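Long-range contact in antigen TpF1 (Treponema pallidum, PDB 2FJC), which belongs to the Dps family of mini-ferritins, binds ferric iron, probably oxidises ferrous iron, and may have a structural role in the outer membrane: residues Gln20-Lys31 with Tyr83-Glu92. Numbering follows the deposited sequence.
Sequences QHVADLGVLYIK and YLALSGIAEE
Asp-24 reaches from the first long helix of the Dps four-helix bundle to the exit of the short helix 80-86, which in this ferritin-like fold lies in the connection between the second and third bundle helices. Its OD1 takes two bonds from different sides: Ser-87 OG donates to the anti lone pair at 2.8 Å, while Gly-88 N comes to the syn lone pair at 2.7 Å. Ser-87 is the first residue to leave helical geometry, and its hydroxyl, swung opposite its own backbone N (chi1 -174°), also accepts from Ile-89 N in an ST turn. The carboxylate is thus tied to the turn that ends the short helix, and its other oxygen, OD2, is held by Tyr-112 OH of helix 99-127.

On one flank of this polar cluster, the Tyr-83 ring slants against the backbone of Ala-23, with CD1 3.5 Å from Ala-23 CA, and Val-22 CG1 meets its far end at CE1. Val-22 O lies over one face of the ring. Leu-86 CB rests on Ala-23 CB at 3.6 Å. Pro-77 O accepts from the Tyr-83 hydroxyl.

Beyond the turn, Val-27 straddles the chain, one methyl (CG2) against Ser-87 OG and CB and the other (CG1) against Ile-89 CG2, the Val-27 and Ile-89 side chains running past each other in opposite directions. Ile-89 sends CD1 over Asp-24 CB, 3.8 Å away. Lys-31 CG, trans to its backbone N (chi1 -167°), touches Glu-92 CB, the two side chains crossing at about a right angle, and the extended chain then runs on past Ile-89 CG2 to Ala-90. Its ammonium also forms a salt bridge with Asp-109, and Lys-31 NZ donates a hydrogen bond to Ala-90 O at 2.7 Å, in the carbonyl plane with a C=O...N angle of 158°.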
ATOM      1  N   GLN B  20      17.211  -7.805 -34.480  1.00 37.21           N
ATOM      2  CA  GLN B  20      18.384  -7.016 -34.193  1.00 37.52           C
ATOM      3  C   GLN B  20      18.194  -6.215 -32.906  1.00 36.41           C
ATOM      4  O   GLN B  20      19.125  -6.072 -32.118  1.00 35.21           O
ATOM      5  CB  GLN B  20      18.715  -6.066 -35.337  1.00 40.13           C
ATOM      6  CG  GLN B  20      19.928  -5.230 -34.994  1.00 46.42           C
ATOM      7  CD  GLN B  20      20.418  -4.391 -36.136  1.00 51.83           C
ATOM      8  OE1 GLN B  20      19.715  -3.485 -36.606  1.00 53.58           O
ATOM      9  NE2 GLN B  20      21.639  -4.679 -36.599  1.00 52.63           N
ATOM     10  N   HIS B  21      16.993  -5.688 -32.696  1.00 35.03           N
ATOM     11  CA  HIS B  21      16.727  -4.923 -31.481  1.00 34.58           C
ATOM     12  C   HIS B  21      16.971  -5.781 -30.246  1.00 33.62           C
ATOM     13  O   HIS B  21      17.587  -5.332 -29.283  1.00 33.53           O
ATOM     14  CB  HIS B  21      15.288  -4.414 -31.459  1.00 34.14           C
ATOM     15  CG  HIS B  21      14.964  -3.484 -32.581  1.00 32.89           C
ATOM     16  ND1 HIS B  21      15.915  -2.687 -33.172  1.00 32.17           N
ATOM     17  CD2 HIS B  21      13.790  -3.182 -33.179  1.00 32.81           C
ATOM     18  CE1 HIS B  21      15.340  -1.927 -34.086  1.00 33.11           C
ATOM     19  NE2 HIS B  21      14.051  -2.206 -34.110  1.00 32.56           N
ATOM     20  N   VAL B  22      16.483  -7.016 -30.281  1.00 31.41           N
ATOM     21  CA  VAL B  22      16.663  -7.926 -29.162  1.00 30.63           C
ATOM     22  C   VAL B  22      18.152  -8.106 -28.891  1.00 30.98           C
ATOM     23  O   VAL B  22      18.602  -8.031 -27.746  1.00 31.98           O
ATOM     24  CB  VAL B  22      16.027  -9.298 -29.455  1.00 28.04           C
ATOM     25  CG1 VAL B  22      16.404 -10.285 -28.376  1.00 25.36           C
ATOM     26  CG2 VAL B  22      14.518  -9.150 -29.535  1.00 25.61           C
ATOM     27  N   ALA B  23      18.910  -8.332 -29.953  1.00 29.88           N
ATOM     28  CA  ALA B  23      20.339  -8.514 -29.840  1.00 30.30           C
ATOM     29  C   ALA B  23      21.017  -7.273 -29.254  1.00 30.31           C
ATOM     30  O   ALA B  23      21.831  -7.381 -28.342  1.00 29.49           O
ATOM     31  CB  ALA B  23      20.927  -8.841 -31.200  1.00 31.74           C
ATOM     32  N   ASP B  24      20.677  -6.098 -29.770  1.00 29.99           N
ATOM     33  CA  ASP B  24      21.275  -4.865 -29.283  1.00 29.92           C
ATOM     34  C   ASP B  24      20.897  -4.601 -27.837  1.00 31.05           C
ATOM     35  O   ASP B  24      21.743  -4.193 -27.041  1.00 32.65           O
ATOM     36  CB  ASP B  24      20.862  -3.670 -30.158  1.00 30.31           C
ATOM     37  CG  ASP B  24      21.535  -3.680 -31.535  1.00 31.17           C
ATOM     38  OD1 ASP B  24      22.584  -4.337 -31.698  1.00 30.92           O
ATOM     39  OD2 ASP B  24      21.029  -3.013 -32.458  1.00 30.82           O
ATOM     40  N   LEU B  25      19.631  -4.825 -27.496  1.00 30.91           N
ATOM     41  CA  LEU B  25      19.157  -4.623 -26.134  1.00 30.52           C
ATOM     42  C   LEU B  25      19.894  -5.579 -25.205  1.00 30.54           C
ATOM     43  O   LEU B  25      20.323  -5.188 -24.116  1.00 29.04           O
ATOM     44  CB  LEU B  25      17.647  -4.878 -26.040  1.00 28.47           C
ATOM     45  CG  LEU B  25      16.672  -3.692 -26.077  1.00 29.86           C
ATOM     46  CD1 LEU B  25      17.368  -2.393 -26.434  1.00 30.43           C
ATOM     47  CD2 LEU B  25      15.573  -4.000 -27.071  1.00 28.06           C
ATOM     48  N   GLY B  26      20.042  -6.826 -25.646  1.00 29.93           N
ATOM     49  CA  GLY B  26      20.735  -7.817 -24.842  1.00 29.99           C
ATOM     50  C   GLY B  26      22.149  -7.366 -24.537  1.00 31.04           C
ATOM     51  O   GLY B  26      22.603  -7.423 -23.393  1.00 30.54           O
ATOM     52  N   VAL B  27      22.848  -6.902 -25.568  1.00 31.13           N
ATOM     53  CA  VAL B  27      24.214  -6.437 -25.409  1.00 31.77           C
ATOM     54  C   VAL B  27      24.271  -5.202 -24.504  1.00 30.94           C
ATOM     55  O   VAL B  27      25.132  -5.100 -23.637  1.00 31.00           O
ATOM     56  CB  VAL B  27      24.845  -6.110 -26.787  1.00 30.95           C
ATOM     57  CG1 VAL B  27      26.178  -5.422 -26.600  1.00 31.45           C
ATOM     58  CG2 VAL B  27      25.043  -7.400 -27.585  1.00 30.85           C
ATOM     59  N   LEU B  28      23.342  -4.274 -24.701  1.00 29.90           N
ATOM     60  CA  LEU B  28      23.305  -3.058 -23.902  1.00 29.40           C
ATOM     61  C   LEU B  28      23.065  -3.380 -22.433  1.00 29.53           C
ATOM     62  O   LEU B  28      23.623  -2.733 -21.544  1.00 29.67           O
ATOM     63  CB  LEU B  28      22.183  -2.150 -24.378  1.00 29.44           C
ATOM     64  CG  LEU B  28      22.493  -0.665 -24.477  1.00 30.31           C
ATOM     65  CD1 LEU B  28      21.181   0.080 -24.477  1.00 29.44           C
ATOM     66  CD2 LEU B  28      23.382  -0.211 -23.336  1.00 29.50           C
ATOM     67  N   TYR B  29      22.212  -4.368 -22.191  1.00 28.19           N
ATOM     68  CA  TYR B  29      21.869  -4.788 -20.848  1.00 28.50           C
ATOM     69  C   TYR B  29      23.116  -5.090 -20.033  1.00 29.95           C
ATOM     70  O   TYR B  29      23.267  -4.625 -18.901  1.00 30.56           O
ATOM     71  CB  TYR B  29      20.986  -6.031 -20.893  1.00 27.12           C
ATOM     72  CG  TYR B  29      20.567  -6.527 -19.528  1.00 26.90           C
ATOM     73  CD1 TYR B  29      19.695  -5.787 -18.731  1.00 26.70           C
ATOM     74  CD2 TYR B  29      21.038  -7.743 -19.034  1.00 28.65           C
ATOM     75  CE1 TYR B  29      19.299  -6.247 -17.473  1.00 27.68           C
ATOM     76  CE2 TYR B  29      20.651  -8.216 -17.779  1.00 27.60           C
ATOM     77  CZ  TYR B  29      19.782  -7.466 -17.003  1.00 28.20           C
ATOM     78  OH  TYR B  29      19.409  -7.931 -15.762  1.00 25.15           O
ATOM     79  N   ILE B  30      24.013  -5.870 -20.614  1.00 29.55           N
ATOM     80  CA  ILE B  30      25.230  -6.226 -19.929  1.00 30.93           C
ATOM     81  C   ILE B  30      26.231  -5.076 -19.912  1.00 32.08           C
ATOM     82  O   ILE B  30      26.965  -4.897 -18.938  1.00 32.22           O
ATOM     83  CB  ILE B  30      25.821  -7.491 -20.555  1.00 30.59           C
ATOM     84  CG1 ILE B  30      24.936  -8.672 -20.146  1.00 29.87           C
ATOM     85  CG2 ILE B  30      27.264  -7.700 -20.104  1.00 25.73           C
ATOM     86  CD1 ILE B  30      25.336  -9.966 -20.779  1.00 36.88           C
ATOM     87  N   LYS B  31      26.233  -4.281 -20.973  1.00 31.04           N
ATOM     88  CA  LYS B  31      27.133  -3.149 -21.062  1.00 31.23           C
ATOM     89  C   LYS B  31      26.801  -2.177 -19.937  1.00 31.50           C
ATOM     90  O   LYS B  31      27.692  -1.609 -19.307  1.00 32.62           O
ATOM     91  CB  LYS B  31      26.969  -2.480 -22.427  1.00 32.01           C
ATOM     92  CG  LYS B  31      28.040  -1.478 -22.796  1.00 32.53           C
ATOM     93  CD  LYS B  31      27.923  -1.111 -24.280  1.00 32.68           C
ATOM     94  CE  LYS B  31      28.956  -0.071 -24.682  1.00 33.73           C
ATOM     95  NZ  LYS B  31      28.841   0.290 -26.112  1.00 33.60           N
ATOM     96  N   TYR B  83      23.407 -12.965 -30.194  1.00 34.60           N
ATOM     97  CA  TYR B  83      23.415 -11.531 -29.948  1.00 34.70           C
ATOM     98  C   TYR B  83      24.695 -10.885 -30.446  1.00 34.68           C
ATOM     99  O   TYR B  83      24.659  -9.853 -31.110  1.00 33.64           O
ATOM    100  CB  TYR B  83      23.225 -11.235 -28.459  1.00 34.08           C
ATOM    101  CG  TYR B  83      21.886 -11.688 -27.917  1.00 36.37           C
ATOM    102  CD1 TYR B  83      20.770 -11.817 -28.761  1.00 35.57           C
ATOM    103  CD2 TYR B  83      21.727 -11.989 -26.567  1.00 34.68           C
ATOM    104  CE1 TYR B  83      19.543 -12.236 -28.269  1.00 35.88           C
ATOM    105  CE2 TYR B  83      20.498 -12.409 -26.065  1.00 37.05           C
ATOM    106  CZ  TYR B  83      19.412 -12.533 -26.918  1.00 36.41           C
ATOM    107  OH  TYR B  83      18.208 -12.962 -26.416  1.00 34.65           O
ATOM    108  N   LEU B  84      25.832 -11.495 -30.133  1.00 35.88           N
ATOM    109  CA  LEU B  84      27.109 -10.951 -30.581  1.00 37.30           C
ATOM    110  C   LEU B  84      27.187 -10.957 -32.100  1.00 37.52           C
ATOM    111  O   LEU B  84      27.855 -10.109 -32.694  1.00 37.59           O
ATOM    112  CB  LEU B  84      28.276 -11.753 -30.002  1.00 36.67           C
ATOM    113  CG  LEU B  84      28.508 -11.544 -28.504  1.00 37.36           C
ATOM    114  CD1 LEU B  84      29.696 -12.365 -28.040  1.00 35.96           C
ATOM    115  CD2 LEU B  84      28.740 -10.070 -28.228  1.00 35.99           C
ATOM    116  N   ALA B  85      26.492 -11.900 -32.724  1.00 35.83           N
ATOM    117  CA  ALA B  85      26.490 -11.992 -34.176  1.00 37.01           C
ATOM    118  C   ALA B  85      25.559 -10.973 -34.842  1.00 38.04           C
ATOM    119  O   ALA B  85      25.814 -10.536 -35.962  1.00 38.68           O
ATOM    120  CB  ALA B  85      26.094 -13.402 -34.600  1.00 35.29           C
ATOM    121  N   LEU B  86      24.486 -10.589 -34.156  1.00 38.37           N
ATOM    122  CA  LEU B  86      23.518  -9.657 -34.719  1.00 38.11           C
ATOM    123  C   LEU B  86      23.668  -8.216 -34.261  1.00 37.62           C
ATOM    124  O   LEU B  86      23.314  -7.280 -34.983  1.00 38.60           O
ATOM    125  CB  LEU B  86      22.105 -10.120 -34.369  1.00 39.25           C
ATOM    126  CG  LEU B  86      21.671 -11.494 -34.868  1.00 42.54           C
ATOM    127  CD1 LEU B  86      20.403 -11.941 -34.140  1.00 42.00           C
ATOM    128  CD2 LEU B  86      21.453 -11.426 -36.377  1.00 41.79           C
ATOM    129  N   SER B  87      24.182  -8.035 -33.056  1.00 35.67           N
ATOM    130  CA  SER B  87      24.310  -6.706 -32.483  1.00 35.82           C
ATOM    131  C   SER B  87      25.221  -5.713 -33.184  1.00 37.01           C
ATOM    132  O   SER B  87      26.313  -6.056 -33.633  1.00 37.25           O
ATOM    133  CB  SER B  87      24.742  -6.808 -31.021  1.00 34.37           C
ATOM    134  OG  SER B  87      24.728  -5.534 -30.408  1.00 33.02           O
ATOM    135  N   GLY B  88      24.752  -4.472 -33.254  1.00 36.93           N
ATOM    136  CA  GLY B  88      25.523  -3.408 -33.853  1.00 37.05           C
ATOM    137  C   GLY B  88      26.133  -2.582 -32.735  1.00 38.63           C
ATOM    138  O   GLY B  88      26.708  -1.521 -32.973  1.00 39.55           O
ATOM    139  N   ILE B  89      25.998  -3.067 -31.504  1.00 37.19           N
ATOM    140  CA  ILE B  89      26.548  -2.371 -30.354  1.00 37.23           C
ATOM    141  C   ILE B  89      27.795  -3.085 -29.847  1.00 37.26           C
ATOM    142  O   ILE B  89      27.784  -4.290 -29.575  1.00 36.45           O
ATOM    143  CB  ILE B  89      25.522  -2.273 -29.206  1.00 37.16           C
ATOM    144  CG1 ILE B  89      24.368  -1.358 -29.618  1.00 36.88           C
ATOM    145  CG2 ILE B  89      26.188  -1.728 -27.957  1.00 37.26           C
ATOM    146  CD1 ILE B  89      23.311  -1.199 -28.560  1.00 37.55           C
ATOM    147  N   ALA B  90      28.875  -2.328 -29.725  1.00 36.65           N
ATOM    148  CA  ALA B  90      30.128  -2.883 -29.255  1.00 36.53           C
ATOM    149  C   ALA B  90      30.088  -3.052 -27.741  1.00 37.13           C
ATOM    150  O   ALA B  90      29.555  -2.200 -27.019  1.00 35.52           O
ATOM    151  CB  ALA B  90      31.282  -1.959 -29.652  1.00 34.68           C
ATOM    152  N   GLU B  91      30.648  -4.157 -27.263  1.00 37.65           N
ATOM    153  CA  GLU B  91      30.698  -4.416 -25.833  1.00 39.41           C
ATOM    154  C   GLU B  91      31.795  -3.568 -25.198  1.00 40.73           C
ATOM    155  O   GLU B  91      32.763  -3.201 -25.857  1.00 41.22           O
ATOM    156  CB  GLU B  91      30.961  -5.900 -25.568  1.00 38.67           C
ATOM    157  CG  GLU B  91      29.844  -6.806 -26.058  1.00 38.24           C
ATOM    158  CD  GLU B  91      29.828  -8.142 -25.353  1.00 38.57           C
ATOM    159  OE1 GLU B  91      30.796  -8.915 -25.504  1.00 40.98           O
ATOM    160  OE2 GLU B  91      28.846  -8.422 -24.636  1.00 38.23           O
ATOM    161  N   GLU B  92      31.625  -3.237 -23.921  1.00 42.87           N
ATOM    162  CA  GLU B  92      32.604  -2.445 -23.197  1.00 44.05           C
ATOM    163  C   GLU B  92      33.679  -3.401 -22.704  1.00 45.99           C
ATOM    164  O   GLU B  92      33.410  -4.291 -21.903  1.00 44.87           O
ATOM    165  CB  GLU B  92      31.952  -1.737 -22.010  1.00 42.98           C
ATOM    166  CG  GLU B  92      32.897  -0.831 -21.269  1.00 43.61           C
ATOM    167  CD  GLU B  92      33.519   0.216 -22.178  1.00 45.32           C
ATOM    168  OE1 GLU B  92      32.818   1.182 -22.550  1.00 43.38           O
ATOM    169  OE2 GLU B  92      34.709   0.064 -22.531  1.00 46.06           O
TER